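Local coordinates for protein acetolactate synthase, small subunit (Thermotoga maritima, PDB 2FGC) that forms the small, ACT-domain-containing and probably regulatory subunit of a two-subunit enzyme, and pairs here with a second copy of itself, at residues A[56-61]-A[76-81]; A[72-77]-A[179-184]; A[113-118]-A[175-180]; A[118-123]-A[148-153]; A[131-136]-A[160-165]. One frame throughout, in Å; residues are numbered along the deposited sequence.

How the interactions relate
The chain folds into two halves, each a four-stranded antiparallel sheet with two helices. Interaction 1 joins two strands of the first half and lies near the surface at one end. Interactions 3 and 4 sew strand 110-121 to its two neighbours in the second sheet; both are mainly buried, and they share Ile118. Interaction 2 carries strand 171-183 from that sheet onto strand 70-79 of the first, through apolar side chains and one water in place of direct backbone bonds. Interaction 5, partly buried, pairs the two helices of the second half by aromatic and aliphatic contact alone, and its Phe162 also packs on Ile118, Ile150 and Ile152 of interaction 4.

Interaction 1: A[56-61]-A[76-81]; sequences NISSIT and MVKGDD
Ile57 against Val77 and Ser58 with Ser59 against Met76 make up an antiparallel strand pairing interrupted by a classic beta bulge, in the beta hairpin of strands 56-64 and 70-79 of the ACT domain. Three backbone hydrogen bonds tie the strands: Lys78 N to Asn56 O at 2.8 Å, Ser58 N to Met76 O at 2.9 Å, and Met76 N to Ser59 O at 3.0 Å. The outer two are nearly straight. The middle one is bent to 138° at the hydrogen, and its donor sits above the plane of the Met76 carbonyl, as expected where two residues of one strand face a single residue of the other. Met76, a selenomethionine, faces both serines. Its CB lies 4.1 Å from Ser59 CB, and its SE still passes 4.5 Å from Ser58 CB before the terminal methyl leads away from the pairing.

On the other face Ile57 and Val77 form the non-hydrogen-bonded pair. Ile57 CG1 meets Val77 CG1 at 3.5 Å; each of these branches stands anti to its own carbonyl carbon (chi1 -59° and -77°), and the two side chains cross at a slant. The Met76 carbonyl oxygen also receives a CA-H contact from Ile57 CA at 3.4 Å. Farther along, Asn56 and Lys78 run side by side in the same direction at the exposed end.

Outside the hairpin, Val77 packs on Thr83 and Ile87 of helix 83-91 and on His30 of strand 28-37, whereas Ser59 OG turns to the backbone N of Ile179 on strand 171-183.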
# COMPACT_ATOMS: atom_id res chain seq x y z
N ASN A 56 3.83 16.99 8.18
CA ASN A 56 3.72 15.83 9.03
C ASN A 56 2.95 14.66 8.35
O ASN A 56 1.77 14.41 8.65
CB ASN A 56 3.10 16.24 10.35
CG ASN A 56 3.51 15.34 11.50
OD1 ASN A 56 3.05 14.20 11.63
ND2 ASN A 56 4.37 15.86 12.36
N ILE A 57 3.63 13.95 7.45
CA ILE A 57 3.04 12.81 6.73
C ILE A 57 2.82 11.55 7.57
O ILE A 57 3.77 10.93 7.99
CB ILE A 57 3.91 12.48 5.52
CG1 ILE A 57 4.00 13.72 4.62
CG2 ILE A 57 3.36 11.28 4.77
CD1 ILE A 57 4.50 13.46 3.22
N SER A 58 1.57 11.18 7.80
CA SER A 58 1.22 9.97 8.55
C SER A 58 1.26 8.68 7.70
O SER A 58 1.52 7.60 8.21
CB SER A 58 -0.20 10.08 9.12
OG SER A 58 -0.45 11.35 9.67
N SER A 59 0.98 8.79 6.41
CA SER A 59 0.81 7.61 5.57
C SER A 59 1.07 8.01 4.16
O SER A 59 0.77 9.14 3.81
CB SER A 59 -0.63 7.06 5.70
OG SER A 59 -0.97 6.23 4.61
N ILE A 60 1.63 7.10 3.37
CA ILE A 60 1.82 7.30 1.91
C ILE A 60 1.64 5.97 1.17
O ILE A 60 2.16 4.92 1.59
CB ILE A 60 3.22 7.93 1.54
CG1 ILE A 60 3.38 8.16 0.02
CG2 ILE A 60 4.34 7.05 1.97
N THR A 61 0.94 6.04 0.05
CA THR A 61 0.69 4.91 -0.80
C THR A 61 1.19 5.32 -2.20
O THR A 61 1.12 6.47 -2.53
CB THR A 61 -0.82 4.62 -0.79
OG1 THR A 61 -1.10 3.67 0.23
CG2 THR A 61 -1.28 4.08 -2.05
N MSE A 76 -1.48 11.12 3.54
CA MSE A 76 -2.22 11.65 4.63
C MSE A 76 -1.25 12.50 5.43
O MSE A 76 -0.12 12.12 5.64
CB MSE A 76 -2.78 10.51 5.43
CG MSE A 76 -3.77 11.01 6.42
SE MSE A 76 -4.35 9.57 7.57
CE MSE A 76 -5.96 8.83 6.53
N VAL A 77 -1.68 13.69 5.84
CA VAL A 77 -0.80 14.63 6.54
C VAL A 77 -1.54 15.23 7.72
O VAL A 77 -2.69 15.62 7.60
CB VAL A 77 -0.28 15.77 5.62
CG1 VAL A 77 0.83 15.27 4.71
CG2 VAL A 77 -1.41 16.37 4.79
N LYS A 78 -0.87 15.28 8.86
CA LYS A 78 -1.49 15.80 10.05
C LYS A 78 -1.25 17.30 10.11
O LYS A 78 -0.09 17.74 10.13
CB LYS A 78 -0.94 15.09 11.29
CG LYS A 78 -2.00 14.64 12.29
CD LYS A 78 -1.33 14.26 13.60
CE LYS A 78 -2.32 13.92 14.68
NZ LYS A 78 -1.63 14.19 15.99
N GLY A 79 -2.33 18.08 10.10
CA GLY A 79 -2.20 19.55 10.11
C GLY A 79 -3.45 20.41 10.26
O GLY A 79 -4.54 19.92 10.57
N ASP A 80 -3.28 21.71 10.03
CA ASP A 80 -4.39 22.67 10.16
C ASP A 80 -5.13 22.87 8.82
O ASP A 80 -4.82 22.17 7.86
CB ASP A 80 -3.95 23.99 10.86
CG ASP A 80 -3.18 24.95 9.94
OD1 ASP A 80 -2.54 24.50 8.95
OD2 ASP A 80 -3.20 26.18 10.22
N ASP A 81 -6.10 23.77 8.76
CA ASP A 81 -6.92 23.95 7.55
C ASP A 81 -6.20 24.56 6.33
O ASP A 81 -6.64 24.38 5.19
CB ASP A 81 -8.22 24.70 7.87

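Interaction 2: A[72-77]-A[179-184]; sequences RLVIMV and IVAMNR
Val74 and Met76 project from strand 70-79 onto Ile179 and Ala181, where strand 171-183 passes beside the ACT domain. The apolar contacts come from two side chains. Val74 CG1, placed anti to the backbone N (chi1 179°), lies 3.5 Å from Ile179 O and 4.0 Å from Ala181 N, so a methyl group rests on main chain more than on side chain; its distance to Ala181 CB is 4.5 Å. Met76 reaches farther: the bend at its last torsion (chi3 -90°) brings the terminal methyl CE to 3.8 Å from Ile179 CG1, and the two side chains meet at a slant.

The polar link is a single water. It donates one hydrogen bond to Val74 O at 3.1 Å and another to Ile179 O at 2.8 Å, bridging the two carbonyls across the gap; Val74 is also bonded through its backbone to Thr61 of the hairpin. No direct hydrogen bond joins the segments, which thus meet as separate elements and not as neighbours in one sheet. Thr61 OG1 adds a weak bond to Ile179 O, a further tie between this residue and the hairpin.

Around this buried junction, strand 56-64 flanks the Ile179 backbone, Ile179 packs on Glu112 and Glu114 of strand 110-121, and Val180 lies against Leu117 of the second subunit.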
# COMPACT_ATOMS: atom_id res chain seq x y z
N ARG A 72 0.09 7.35 -9.00
CA ARG A 72 -0.79 8.06 -8.10
C ARG A 72 -0.37 7.73 -6.70
O ARG A 72 -0.18 6.56 -6.36
CB ARG A 72 -2.23 7.67 -8.34
CG ARG A 72 -3.23 8.24 -7.32
CD ARG A 72 -4.71 7.99 -7.78
NE ARG A 72 -5.03 8.55 -9.11
CZ ARG A 72 -5.43 9.80 -9.31
NH1 ARG A 72 -5.53 10.62 -8.28
NH2 ARG A 72 -5.73 10.24 -10.52
N LEU A 73 -0.24 8.79 -5.92
CA LEU A 73 0.18 8.78 -4.54
C LEU A 73 -0.92 9.32 -3.69
O LEU A 73 -1.47 10.36 -4.01
CB LEU A 73 1.29 9.80 -4.34
CG LEU A 73 2.70 9.31 -4.46
CD1 LEU A 73 3.02 9.22 -5.93
CD2 LEU A 73 3.56 10.33 -3.79
N VAL A 74 -1.17 8.66 -2.57
CA VAL A 74 -2.13 9.13 -1.61
C VAL A 74 -1.33 9.37 -0.39
O VAL A 74 -0.53 8.53 0.02
CB VAL A 74 -3.20 8.09 -1.33
CG1 VAL A 74 -4.21 8.62 -0.27
CG2 VAL A 74 -3.95 7.79 -2.65
N ILE A 75 -1.54 10.56 0.16
CA ILE A 75 -0.77 11.04 1.28
C ILE A 75 -1.77 11.48 2.32
O ILE A 75 -2.80 12.09 2.02
CB ILE A 75 0.20 12.19 0.85
CG1 ILE A 75 1.12 11.69 -0.23
CG2 ILE A 75 1.11 12.57 1.96
CD1 ILE A 75 1.86 12.81 -0.94
N MSE A 76 -1.48 11.12 3.54
CA MSE A 76 -2.22 11.65 4.63
C MSE A 76 -1.25 12.50 5.43
O MSE A 76 -0.12 12.12 5.64
CB MSE A 76 -2.78 10.51 5.43
CG MSE A 76 -3.77 11.01 6.42
SE MSE A 76 -4.35 9.57 7.57
CE MSE A 76 -5.96 8.83 6.53
N VAL A 77 -1.68 13.69 5.84
CA VAL A 77 -0.80 14.63 6.54
C VAL A 77 -1.54 15.23 7.72
O VAL A 77 -2.69 15.62 7.60
CB VAL A 77 -0.28 15.77 5.62
CG1 VAL A 77 0.83 15.27 4.71
CG2 VAL A 77 -1.41 16.37 4.79
N ILE A 179 -3.00 4.12 3.71
CA ILE A 179 -4.36 4.30 3.25
C ILE A 179 -4.38 4.61 1.75
O ILE A 179 -3.63 5.49 1.28
CB ILE A 179 -4.96 5.49 4.00
CG1 ILE A 179 -4.84 5.30 5.52
CG2 ILE A 179 -6.36 5.80 3.52
CD1 ILE A 179 -5.76 4.22 6.08
N VAL A 180 -5.20 3.89 0.99
CA VAL A 180 -5.67 4.36 -0.32
C VAL A 180 -7.02 4.99 -0.12
O VAL A 180 -7.86 4.48 0.63
CB VAL A 180 -5.80 3.27 -1.38
CG1 VAL A 180 -4.44 2.79 -1.82
CG2 VAL A 180 -6.46 2.14 -0.79
N ALA A 181 -7.24 6.13 -0.75
CA ALA A 181 -8.53 6.80 -0.61
C ALA A 181 -8.90 7.45 -1.92
O ALA A 181 -8.03 7.73 -2.78
CB ALA A 181 -8.52 7.83 0.57
N MSE A 182 -10.19 7.67 -2.06
CA MSE A 182 -10.84 8.18 -3.25
C MSE A 182 -12.13 8.86 -2.81
O MSE A 182 -12.77 8.42 -1.84
CB MSE A 182 -11.23 6.99 -4.10
CG MSE A 182 -11.55 7.27 -5.52
SE MSE A 182 -11.23 5.55 -6.48
CE MSE A 182 -9.15 5.53 -6.69
N ASN A 183 -12.54 9.90 -3.54
CA ASN A 183 -13.85 10.44 -3.38
C ASN A 183 -14.90 9.49 -3.95
O ASN A 183 -14.71 8.88 -5.02
CB ASN A 183 -13.95 11.82 -4.06
CG ASN A 183 -13.03 12.86 -3.41
OD1 ASN A 183 -12.97 13.00 -2.19
ND2 ASN A 183 -12.32 13.60 -4.24
N ARG A 184 -16.02 9.37 -3.25
CA ARG A 184 -17.18 8.68 -3.74
C ARG A 184 -17.73 9.34 -4.98
O ARG A 184 -17.43 10.49 -5.25
CB ARG A 184 -18.25 8.64 -2.66
CG ARG A 184 -17.95 7.51 -1.66
CD ARG A 184 -19.03 7.51 -0.57
NE ARG A 184 -18.57 6.78 0.60
CZ ARG A 184 -18.66 5.47 0.72
NH1 ARG A 184 -19.20 4.71 -0.23
NH2 ARG A 184 -18.20 4.90 1.81
O HOH W 1 -1.82 7.20 2.46

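Interaction 3: A[113-118]-A[175-180]; sequences REMALI and ARTGIV
Leu117 with Ala175 and Arg113 with Val180 mark the two ends of an antiparallel strand pairing that sets the first strand of a ferredoxin-like beta-alpha-beta-beta-alpha-beta half beside its last. Backbone pairing is regular at both ends. Leu117 N donates to Ala175 O at 2.7 Å and Ala175 N returns a bond to Leu117 O; at the far end Arg113 and Val180 exchange a similar pair. The non-hydrogen-bonded pair Ala116 and Arg176 follows Leu117, Ala116 CB lying 3.8 Å from Arg176 CG.

Between Met115 and Arg113 the register slips by one residue around Thr177 and Gly178, yet the buried, extended Glu114 side chain packs closely here, crossing Arg176. Glu114 OE2 stands at the edge of the guanidinium, 3.3 Å from Arg176 NH1, in a weak bond within a salt bridge, with the two planes 57° apart. Both groups have further partners, Arg156 for Glu114 OE1 and Glu160 for Arg176. On the more open side Arg113, partly exposed, bends away from the strand pair so that NH1 reaches Glu151 of the second subunit.

Thr177 holds both polar atoms of the Met115 backbone. Its N donates to Met115 O at 3.0 Å. With chi1 of 72°, Thr177 OG1 stands between its own backbone N and carbonyl carbon, accepts the N-H of Met115, whose N is 3.1 Å away, in a nearly straight bond, and donates to Gly178 O at 2.9 Å.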
# COMPACT_ATOMS: atom_id res chain seq x y z
N ARG A 113 -9.19 2.68 2.49
CA ARG A 113 -8.92 1.30 2.70
C ARG A 113 -7.47 1.13 2.96
O ARG A 113 -6.64 1.84 2.38
CB ARG A 113 -9.24 0.46 1.46
CG ARG A 113 -10.71 0.33 1.18
CD ARG A 113 -11.37 -0.51 2.22
NE ARG A 113 -12.75 -0.05 2.33
CZ ARG A 113 -13.78 -0.86 2.26
NH1 ARG A 113 -13.61 -2.18 2.10
NH2 ARG A 113 -14.98 -0.33 2.37
N GLU A 114 -7.20 0.14 3.80
CA GLU A 114 -5.86 -0.31 4.08
C GLU A 114 -5.82 -1.86 3.90
O GLU A 114 -6.82 -2.54 4.08
CB GLU A 114 -5.48 0.13 5.50
CG GLU A 114 -4.09 -0.28 5.95
CD GLU A 114 -3.58 0.58 7.12
OE1 GLU A 114 -4.46 1.07 7.90
OE2 GLU A 114 -2.31 0.79 7.24
N MSE A 115 -4.66 -2.40 3.58
CA MSE A 115 -4.50 -3.83 3.61
C MSE A 115 -3.30 -4.25 4.50
O MSE A 115 -2.29 -3.57 4.51
CB MSE A 115 -4.31 -4.26 2.18
CG MSE A 115 -4.45 -5.71 1.94
SE MSE A 115 -2.75 -6.44 1.37
CE MSE A 115 -2.49 -5.74 -0.36
N ALA A 116 -3.40 -5.35 5.24
CA ALA A 116 -2.29 -5.84 6.05
C ALA A 116 -2.07 -7.31 5.79
O ALA A 116 -3.04 -8.04 5.57
CB ALA A 116 -2.60 -5.64 7.51
N LEU A 117 -0.81 -7.73 5.76
CA LEU A 117 -0.47 -9.17 5.84
C LEU A 117 -0.04 -9.47 7.27
O LEU A 117 0.87 -8.80 7.78
CB LEU A 117 0.66 -9.55 4.89
CG LEU A 117 0.35 -9.46 3.40
CD1 LEU A 117 1.46 -10.10 2.59
CD2 LEU A 117 -0.95 -10.11 3.06
N ILE A 118 -0.68 -10.45 7.92
CA ILE A 118 -0.33 -10.74 9.31
C ILE A 118 0.12 -12.19 9.54
O ILE A 118 -0.68 -13.10 9.35
CB ILE A 118 -1.49 -10.40 10.23
CG1 ILE A 118 -1.90 -8.96 9.97
CG2 ILE A 118 -1.06 -10.57 11.69
CD1 ILE A 118 -3.36 -8.70 10.02
N ALA A 175 2.89 -6.61 7.84
CA ALA A 175 3.28 -5.75 6.69
C ALA A 175 2.02 -5.12 6.16
O ALA A 175 1.09 -5.81 5.78
CB ALA A 175 4.02 -6.55 5.59
N ARG A 176 2.05 -3.80 6.07
CA ARG A 176 0.87 -2.97 5.95
C ARG A 176 1.09 -1.98 4.83
O ARG A 176 2.20 -1.50 4.63
CB ARG A 176 0.70 -2.18 7.23
CG ARG A 176 -0.18 -2.79 8.25
CD ARG A 176 -1.03 -1.70 8.82
NE ARG A 176 -1.01 -1.67 10.27
CZ ARG A 176 -1.79 -0.89 10.99
NH1 ARG A 176 -2.64 -0.07 10.40
NH2 ARG A 176 -1.73 -0.91 12.31
N THR A 177 0.03 -1.65 4.11
CA THR A 177 0.08 -0.58 3.11
C THR A 177 -0.34 0.67 3.89
O THR A 177 -0.87 0.57 5.01
CB THR A 177 -0.91 -0.91 2.00
OG1 THR A 177 -2.27 -0.72 2.48
CG2 THR A 177 -0.75 -2.38 1.55
N GLY A 178 -0.16 1.86 3.36
CA GLY A 178 -0.91 2.94 4.01
C GLY A 178 -2.38 2.97 3.58
O GLY A 178 -2.94 1.99 3.08
N ILE A 179 -3.00 4.12 3.71
CA ILE A 179 -4.36 4.30 3.25
C ILE A 179 -4.38 4.61 1.75
O ILE A 179 -3.63 5.49 1.28
CB ILE A 179 -4.96 5.49 4.00
CG1 ILE A 179 -4.84 5.30 5.52
CG2 ILE A 179 -6.36 5.80 3.52
CD1 ILE A 179 -5.76 4.22 6.08
N VAL A 180 -5.20 3.89 0.99
CA VAL A 180 -5.67 4.36 -0.32
C VAL A 180 -7.02 4.99 -0.12
O VAL A 180 -7.86 4.48 0.63
CB VAL A 180 -5.80 3.27 -1.38
CG1 VAL A 180 -4.44 2.79 -1.82
CG2 VAL A 180 -6.46 2.14 -0.79

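Interaction 4: A[118-123]-A[148-153]; sequences IKVRFD and AIIEIT
Ile118 and Ile152 meet at the apolar centre, CD1 of Ile118 touching CG2 of Ile152 at 3.6 Å. Beside them Val120 CG2 packs on Ile150 CD1 at 3.8 Å; the isoleucine reaches it with CG1 anti to its carbonyl carbon (chi1 -64°). The row ends at Phe122, beyond the strand, whose CZ lies 4.1 Å from Ala148 CB. Phe162 of helix 156-165 covers Ile118, Ile150 and Ile152 on this face.

Four backbone hydrogen bonds run beneath these side chains, two between Ile118 and Ile150 and two between Val120 and Ala148. The shortest of them, Ile118 N to Ile150 O, measures 2.7 Å.

On the other face Lys119 lays its aliphatic part on Ile149, CG to CG1 3.8 Å, before the chain bends away. Its NZ bonds to Asn183 O of the second subunit. Ala148 O also has two hydrogen bonds, one from Val120 N and one from Trp185 NE1 of the second subunit, so this polar edge belongs partly to the dimer contact.

A central antiparallel pair, with a helix-covered apolar face, is the expected arrangement of the first and third strands in a ferredoxin-like sheet of order 2-3-1-4.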
# COMPACT_ATOMS: atom_id res chain seq x y z
N ILE A 118 -0.68 -10.45 7.92
CA ILE A 118 -0.33 -10.74 9.31
C ILE A 118 0.12 -12.19 9.54
O ILE A 118 -0.68 -13.10 9.35
CB ILE A 118 -1.49 -10.40 10.23
CG1 ILE A 118 -1.90 -8.96 9.97
CG2 ILE A 118 -1.06 -10.57 11.69
CD1 ILE A 118 -3.36 -8.70 10.02
N LYS A 119 1.39 -12.40 9.95
CA LYS A 119 1.87 -13.76 10.32
C LYS A 119 1.61 -14.03 11.81
O LYS A 119 2.13 -13.30 12.66
CB LYS A 119 3.36 -13.86 10.05
CG LYS A 119 3.96 -15.24 9.94
CD LYS A 119 5.51 -15.12 9.78
CE LYS A 119 6.12 -16.09 8.78
NZ LYS A 119 7.23 -15.44 8.02
N VAL A 120 0.77 -15.03 12.13
CA VAL A 120 0.46 -15.37 13.52
C VAL A 120 0.84 -16.79 13.81
O VAL A 120 0.57 -17.64 13.02
CB VAL A 120 -1.04 -15.20 13.90
CG1 VAL A 120 -1.44 -13.81 13.83
CG2 VAL A 120 -1.91 -15.92 12.94
N ARG A 121 1.50 -17.04 14.93
CA ARG A 121 1.82 -18.40 15.41
C ARG A 121 0.62 -18.95 16.22
O ARG A 121 0.00 -18.20 16.98
CB ARG A 121 3.03 -18.31 16.34
CG ARG A 121 3.65 -19.67 16.72
CD ARG A 121 4.86 -19.48 17.63
N PHE A 122 0.27 -20.23 16.06
CA PHE A 122 -0.82 -20.85 16.85
C PHE A 122 -0.31 -21.20 18.27
O PHE A 122 0.86 -21.55 18.47
CB PHE A 122 -1.36 -22.15 16.20
CG PHE A 122 -1.89 -21.97 14.78
CD1 PHE A 122 -2.74 -20.91 14.45
CD2 PHE A 122 -1.54 -22.89 13.78
CE1 PHE A 122 -3.25 -20.75 13.12
CE2 PHE A 122 -2.03 -22.75 12.45
CZ PHE A 122 -2.88 -21.68 12.13
N ASP A 123 -1.19 -21.13 19.25
CA ASP A 123 -0.84 -21.68 20.55
C ASP A 123 -2.11 -22.29 21.16
O ASP A 123 -2.77 -21.70 22.05
CB ASP A 123 -0.16 -20.62 21.42
CG ASP A 123 0.12 -21.11 22.85
OD1 ASP A 123 0.40 -22.33 23.05
OD2 ASP A 123 0.06 -20.26 23.77
N ALA A 148 -0.33 -19.14 10.57
CA ALA A 148 -0.94 -18.73 9.32
C ALA A 148 -0.40 -17.39 8.90
O ALA A 148 0.26 -16.71 9.68
CB ALA A 148 -2.45 -18.63 9.47
N ILE A 149 -0.65 -17.04 7.66
CA ILE A 149 -0.57 -15.66 7.24
C ILE A 149 -1.99 -15.27 6.82
O ILE A 149 -2.67 -15.96 6.06
CB ILE A 149 0.51 -15.41 6.14
CG1 ILE A 149 1.93 -15.69 6.70
CG2 ILE A 149 0.35 -14.00 5.55
CD1 ILE A 149 3.07 -15.86 5.62
N ILE A 150 -2.43 -14.14 7.36
CA ILE A 150 -3.73 -13.65 7.13
C ILE A 150 -3.59 -12.37 6.30
O ILE A 150 -2.69 -11.54 6.54
CB ILE A 150 -4.40 -13.37 8.47
CG1 ILE A 150 -4.57 -14.70 9.24
CG2 ILE A 150 -5.72 -12.66 8.26
CD1 ILE A 150 -4.64 -14.48 10.75
N GLU A 151 -4.44 -12.29 5.29
CA GLU A 151 -4.69 -11.06 4.56
C GLU A 151 -5.97 -10.35 5.04
O GLU A 151 -7.06 -10.92 5.07
CB GLU A 151 -4.83 -11.41 3.09
CG GLU A 151 -4.91 -10.22 2.17
CD GLU A 151 -5.80 -10.52 0.97
OE1 GLU A 151 -5.36 -11.30 0.08
OE2 GLU A 151 -6.94 -9.98 0.95
N ILE A 152 -5.85 -9.08 5.38
CA ILE A 152 -7.00 -8.29 5.83
C ILE A 152 -7.04 -6.89 5.15
O ILE A 152 -6.01 -6.18 5.10
CB ILE A 152 -7.06 -8.29 7.39
CG1 ILE A 152 -8.47 -8.13 7.94
CG2 ILE A 152 -6.10 -7.40 8.04
CD1 ILE A 152 -8.88 -9.48 8.64
N THR A 153 -8.21 -6.55 4.59
CA THR A 153 -8.46 -5.25 3.92
C THR A 153 -9.61 -4.51 4.61
O THR A 153 -10.53 -5.15 5.03
CB THR A 153 -8.79 -5.46 2.40
OG1 THR A 153 -7.80 -6.30 1.78
CG2 THR A 153 -8.73 -4.16 1.67

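Interaction 5: A[131-136]-A[160-165]; sequences QLVEIF and EAFINL
Phe162 turns the edge of its ring toward the face of Phe136 in a T-shaped stack, with centroids 5.3 Å apart and planes at 64°. Phe162 CD1 stands 3.6 Å from Phe136 CG, toward the rim of that ring, and Phe162 CB adds a CH-pi contact over the same ring, 4.1 Å from its centroid. Leu132 closes on Phe162 from another direction, CD2 to CE1 3.5 Å, while Val133 CG2 comes to the ring edge at CZ, 4.0 Å away. Leu165 joins through its CD1, 3.8 Å from Phe136 CZ, and Ala161 CB lies near the plane of the Phe136 ring at its edge.

Torsions and helix geometry set these groups. Phe162 CG is anti to the backbone N (chi1 177°), which carries the ring across to Leu132 and Val133. Phe136 takes that ring's edge just past the end of helix 126-135. The two helix segments run antiparallel at 172°, with axes 11.1 Å apart at closest, so the contact is made through side chains, with no hydrogen bond between the segments. Toward the sheet, Val133 packs on Ile150 and Phe136 on Ile152, both of strand 147-154.

Two antiparallel helices packed on one face of a four-stranded antiparallel sheet are the hallmark of the ferredoxin-like alpha-beta sandwich.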
# COMPACT_ATOMS: atom_id res chain seq x y z
N GLN A 131 -11.86 -18.21 13.58
CA GLN A 131 -13.10 -17.54 13.84
C GLN A 131 -13.02 -16.05 13.66
O GLN A 131 -13.91 -15.45 13.06
CB GLN A 131 -13.47 -17.78 15.26
CG GLN A 131 -14.09 -19.07 15.34
CD GLN A 131 -14.73 -19.25 16.66
OE1 GLN A 131 -14.21 -18.77 17.70
NE2 GLN A 131 -15.89 -19.93 16.65
N LEU A 132 -11.93 -15.49 14.17
CA LEU A 132 -11.71 -14.07 14.10
C LEU A 132 -11.56 -13.61 12.62
O LEU A 132 -12.16 -12.60 12.18
CB LEU A 132 -10.51 -13.71 14.99
CG LEU A 132 -10.32 -12.21 15.07
CD1 LEU A 132 -11.39 -11.60 15.92
CD2 LEU A 132 -8.89 -11.81 15.56
N VAL A 133 -10.77 -14.37 11.86
CA VAL A 133 -10.56 -14.12 10.44
C VAL A 133 -11.92 -14.15 9.72
O VAL A 133 -12.19 -13.25 8.94
CB VAL A 133 -9.62 -15.17 9.86
CG1 VAL A 133 -9.64 -15.16 8.32
CG2 VAL A 133 -8.22 -14.95 10.42
N GLU A 134 -12.77 -15.15 10.01
CA GLU A 134 -14.11 -15.21 9.40
C GLU A 134 -14.96 -14.00 9.74
O GLU A 134 -15.54 -13.41 8.85
CB GLU A 134 -14.86 -16.46 9.84
CG GLU A 134 -14.23 -17.74 9.39
CD GLU A 134 -15.11 -18.97 9.61
OE1 GLU A 134 -16.38 -18.79 9.65
OE2 GLU A 134 -14.52 -20.10 9.76
N ILE A 135 -15.04 -13.63 11.03
CA ILE A 135 -15.79 -12.44 11.46
C ILE A 135 -15.27 -11.18 10.76
O ILE A 135 -16.04 -10.32 10.36
CB ILE A 135 -15.73 -12.24 13.02
CG1 ILE A 135 -16.57 -13.31 13.72
CG2 ILE A 135 -16.23 -10.84 13.42
CD1 ILE A 135 -16.11 -13.64 15.14
N PHE A 136 -13.96 -11.04 10.59
CA PHE A 136 -13.50 -9.84 9.88
C PHE A 136 -13.44 -9.98 8.36
O PHE A 136 -12.97 -9.08 7.72
CB PHE A 136 -12.15 -9.40 10.41
CG PHE A 136 -12.25 -8.64 11.69
CD1 PHE A 136 -12.63 -9.29 12.87
CD2 PHE A 136 -11.98 -7.27 11.75
CE1 PHE A 136 -12.75 -8.62 14.12
CE2 PHE A 136 -12.12 -6.58 12.99
CZ PHE A 136 -12.51 -7.28 14.19
N GLU A 160 -6.98 -2.24 12.41
CA GLU A 160 -6.34 -2.14 13.70
C GLU A 160 -7.07 -2.90 14.78
O GLU A 160 -6.45 -3.61 15.60
CB GLU A 160 -6.14 -0.68 14.08
CG GLU A 160 -4.75 -0.23 13.65
CD GLU A 160 -4.63 1.27 13.45
OE1 GLU A 160 -5.52 2.02 13.94
OE2 GLU A 160 -3.64 1.71 12.81
N ALA A 161 -8.39 -2.79 14.78
CA ALA A 161 -9.21 -3.58 15.70
C ALA A 161 -8.87 -5.07 15.53
O ALA A 161 -8.73 -5.81 16.51
CB ALA A 161 -10.68 -3.32 15.45
N PHE A 162 -8.69 -5.50 14.30
CA PHE A 162 -8.35 -6.90 14.05
C PHE A 162 -6.97 -7.29 14.66
O PHE A 162 -6.86 -8.25 15.44
CB PHE A 162 -8.38 -7.21 12.54
CG PHE A 162 -7.96 -8.61 12.24
CD1 PHE A 162 -8.86 -9.67 12.40
CD2 PHE A 162 -6.66 -8.90 11.92
CE1 PHE A 162 -8.49 -11.01 12.17
CE2 PHE A 162 -6.25 -10.27 11.69
CZ PHE A 162 -7.21 -11.32 11.82
N ILE A 163 -5.93 -6.54 14.30
CA ILE A 163 -4.60 -6.67 14.85
C ILE A 163 -4.54 -6.66 16.36
O ILE A 163 -3.82 -7.45 16.96
CB ILE A 163 -3.68 -5.58 14.27
CG1 ILE A 163 -3.30 -5.98 12.85
CG2 ILE A 163 -2.42 -5.35 15.17
CD1 ILE A 163 -2.77 -4.74 11.95
N ASN A 164 -5.30 -5.78 16.99
CA ASN A 164 -5.33 -5.75 18.44
C ASN A 164 -6.01 -6.93 19.10
O ASN A 164 -5.74 -7.24 20.27
CB ASN A 164 -5.91 -4.44 18.92
CG ASN A 164 -4.99 -3.26 18.59
OD1 ASN A 164 -3.74 -3.37 18.60
ND2 ASN A 164 -5.60 -2.12 18.27
N LEU A 165 -6.88 -7.60 18.36
CA LEU A 165 -7.58 -8.75 18.92
C LEU A 165 -6.75 -10.03 18.91
O LEU A 165 -7.13 -11.06 19.54
CB LEU A 165 -8.90 -8.95 18.19
CG LEU A 165 -9.99 -7.98 18.61
CD1 LEU A 165 -11.17 -8.14 17.69
CD2 LEU A 165 -10.42 -8.22 20.04